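Local coordinates for uncharacterized protein (Bacteroides uniformis, PDB 4Q53) that is of unknown function but adopts a cystatin-like fold of the NTF2 clan, with helices packed against a curved, mostly antiparallel beta-sheet, at residues N3-V8 with L20-L24. Numbering follows the deposited sequence. Where two conformers were deposited one is given.
Sequences NVPEGV and LNKYL
In this cystatin-like fold of the NTF2 clan, the start of helix 6-14 meets the type I beta turn, Leu20 to Tyr23, that leads from helix 17-20 into strand 24-25. A cis peptide precedes Pro5, the N-cap residue, and Gly7 N hydrogen-bonds back to Asn3 O (2.9 Å). Leu20 (chi1 t, chi2 p) lies nearest Val8, CA to CA 5.7 Å, with its CD1 3.9 Å from Val8 CG1; both side chains also touch Ile100 of the sheet. The hydrogen bond from Tyr23 N to Leu20 O, 2.8 Å, closes the turn. Tyr23, chi1 m, then sends its ring across the helix start and supplies most of the turn's share of the contact: CB sits 3.5 Å from Val8 CG2, CD1 3.8 Å from Val4 CG2, and Val8 N lies over one ring face. Gly7 leaves room for the phenol, since a CB there would clash with Tyr23 OH, which lies 3.5 Å from Gly7 CA. That hydroxyl also accepts a weak hydrogen bond from Asn3 ND2, 3.3 Å from Tyr23 OH.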
loop_
_atom_site.group_PDB
_atom_site.type_symbol
_atom_site.label_atom_id
_atom_site.label_comp_id
_atom_site.label_asym_id
_atom_site.label_seq_id
_atom_site.Cartn_x
_atom_site.Cartn_y
_atom_site.Cartn_z
ATOM N N ASN A 3 4.927 -12.859 7.260
ATOM C CA ASN A 3 5.299 -11.528 7.742
ATOM C C ASN A 3 4.318 -10.440 7.287
ATOM O O ASN A 3 4.713 -9.313 7.053
ATOM C CB ASN A 3 6.710 -11.167 7.271
ATOM C CG ASN A 3 7.289 -9.974 8.016
ATOM O OD1 ASN A 3 6.924 -9.711 9.160
ATOM N ND2 ASN A 3 8.188 -9.242 7.365
ATOM N N VAL A 4 3.045 -10.798 7.173
ATOM C CA VAL A 4 2.007 -9.884 6.741
ATOM C C VAL A 4 1.079 -9.639 7.926
ATOM O O VAL A 4 0.644 -10.599 8.569
ATOM C CB VAL A 4 1.215 -10.495 5.567
ATOM C CG1 VAL A 4 0.039 -9.609 5.187
ATOM C CG2 VAL A 4 2.131 -10.719 4.370
ATOM N N PRO A 5 0.731 -8.364 8.200
ATOM C CA PRO A 5 0.970 -7.142 7.419
ATOM C C PRO A 5 2.162 -6.312 7.878
ATOM O O PRO A 5 2.372 -5.215 7.385
ATOM C CB PRO A 5 -0.317 -6.367 7.648
ATOM C CG PRO A 5 -0.640 -6.663 9.044
ATOM C CD PRO A 5 -0.189 -8.086 9.315
ATOM N N GLU A 6 2.959 -6.845 8.796
ATOM C CA GLU A 6 4.108 -6.129 9.332
ATOM C C GLU A 6 5.052 -5.657 8.219
ATOM O O GLU A 6 5.558 -4.542 8.248
ATOM C CB GLU A 6 4.894 -7.041 10.301
ATOM C CG GLU A 6 4.130 -7.500 11.543
ATOM C CD GLU A 6 3.044 -8.553 11.266
ATOM O OE1 GLU A 6 3.155 -9.325 10.280
ATOM O OE2 GLU A 6 2.068 -8.606 12.051
ATOM N N GLY A 7 5.317 -6.529 7.251
ATOM C CA GLY A 7 6.208 -6.179 6.157
ATOM C C GLY A 7 5.682 -5.043 5.285
ATOM O O GLY A 7 6.445 -4.189 4.826
ATOM N N VAL A 8 4.372 -5.021 5.059
ATOM C CA VAL A 8 3.758 -3.962 4.255
ATOM C C VAL A 8 3.795 -2.654 5.034
ATOM O O VAL A 8 4.128 -1.606 4.500
ATOM C CB VAL A 8 2.302 -4.324 3.903
ATOM C CG1 VAL A 8 1.550 -3.141 3.312
ATOM C CG2 VAL A 8 2.287 -5.500 2.941
ATOM N N LEU A 20 7.937 -3.374 -0.596
ATOM C CA LEU A 20 6.501 -3.557 -0.749
ATOM C C LEU A 20 6.200 -4.645 -1.782
ATOM O O LEU A 20 5.240 -5.411 -1.671
ATOM C CB LEU A 20 5.855 -2.226 -1.142
ATOM C CG LEU A 20 4.336 -2.245 -1.297
ATOM C CD1 LEU A 20 3.656 -2.566 0.033
ATOM C CD2 LEU A 20 3.861 -0.920 -1.833
ATOM N N ASN A 21 7.066 -4.734 -2.772
ATOM C CA ASN A 21 6.889 -5.659 -3.883
ATOM C C ASN A 21 6.642 -7.153 -3.617
ATOM O O ASN A 21 6.400 -7.886 -4.445
ATOM C CB ASN A 21 8.074 -5.486 -4.857
ATOM C CG ASN A 21 7.911 -6.290 -6.139
ATOM O OD1 ASN A 21 7.001 -6.047 -6.923
ATOM N ND2 ASN A 21 8.782 -7.268 -6.341
ATOM N N LYS A 22 7.267 -7.463 -2.472
ATOM C CA LYS A 22 7.392 -8.794 -1.925
ATOM C C LYS A 22 6.007 -9.156 -1.549
ATOM O O LYS A 22 5.621 -10.330 -1.649
ATOM C CB LYS A 22 8.242 -8.820 -0.648
ATOM C CG LYS A 22 9.751 -8.735 -0.826
ATOM C CD LYS A 22 10.477 -8.779 0.530
ATOM C CE LYS A 22 10.094 -10.004 1.355
ATOM N NZ LYS A 22 10.766 -10.040 2.678
ATOM N N TYR A 23 5.248 -8.156 -1.091
ATOM C CA TYR A 23 3.837 -8.483 -0.789
ATOM C C TYR A 23 2.737 -8.208 -1.809
ATOM O O TYR A 23 1.569 -8.412 -1.529
ATOM C CB TYR A 23 3.526 -7.742 0.514
ATOM C CG TYR A 23 4.664 -7.917 1.493
ATOM C CD1 TYR A 23 4.824 -9.114 2.171
ATOM C CD2 TYR A 23 5.623 -6.923 1.681
ATOM C CE1 TYR A 23 5.872 -9.305 3.053
ATOM C CE2 TYR A 23 6.679 -7.103 2.574
ATOM C CZ TYR A 23 6.801 -8.307 3.240
ATOM O OH TYR A 23 7.833 -8.509 4.121
ATOM N N LEU A 24 3.107 -7.767 -2.994
ATOM C CA LEU A 24 2.114 -7.430 -4.009
ATOM C C LEU A 24 1.568 -8.682 -4.696
ATOM O O LEU A 24 2.312 -9.623 -4.956
ATOM C CB LEU A 24 2.717 -6.482 -5.060
ATOM C CG LEU A 24 3.103 -5.075 -4.579
ATOM C CD1 LEU A 24 3.796 -4.299 -5.681
ATOM C CD2 LEU A 24 1.892 -4.321 -4.074
#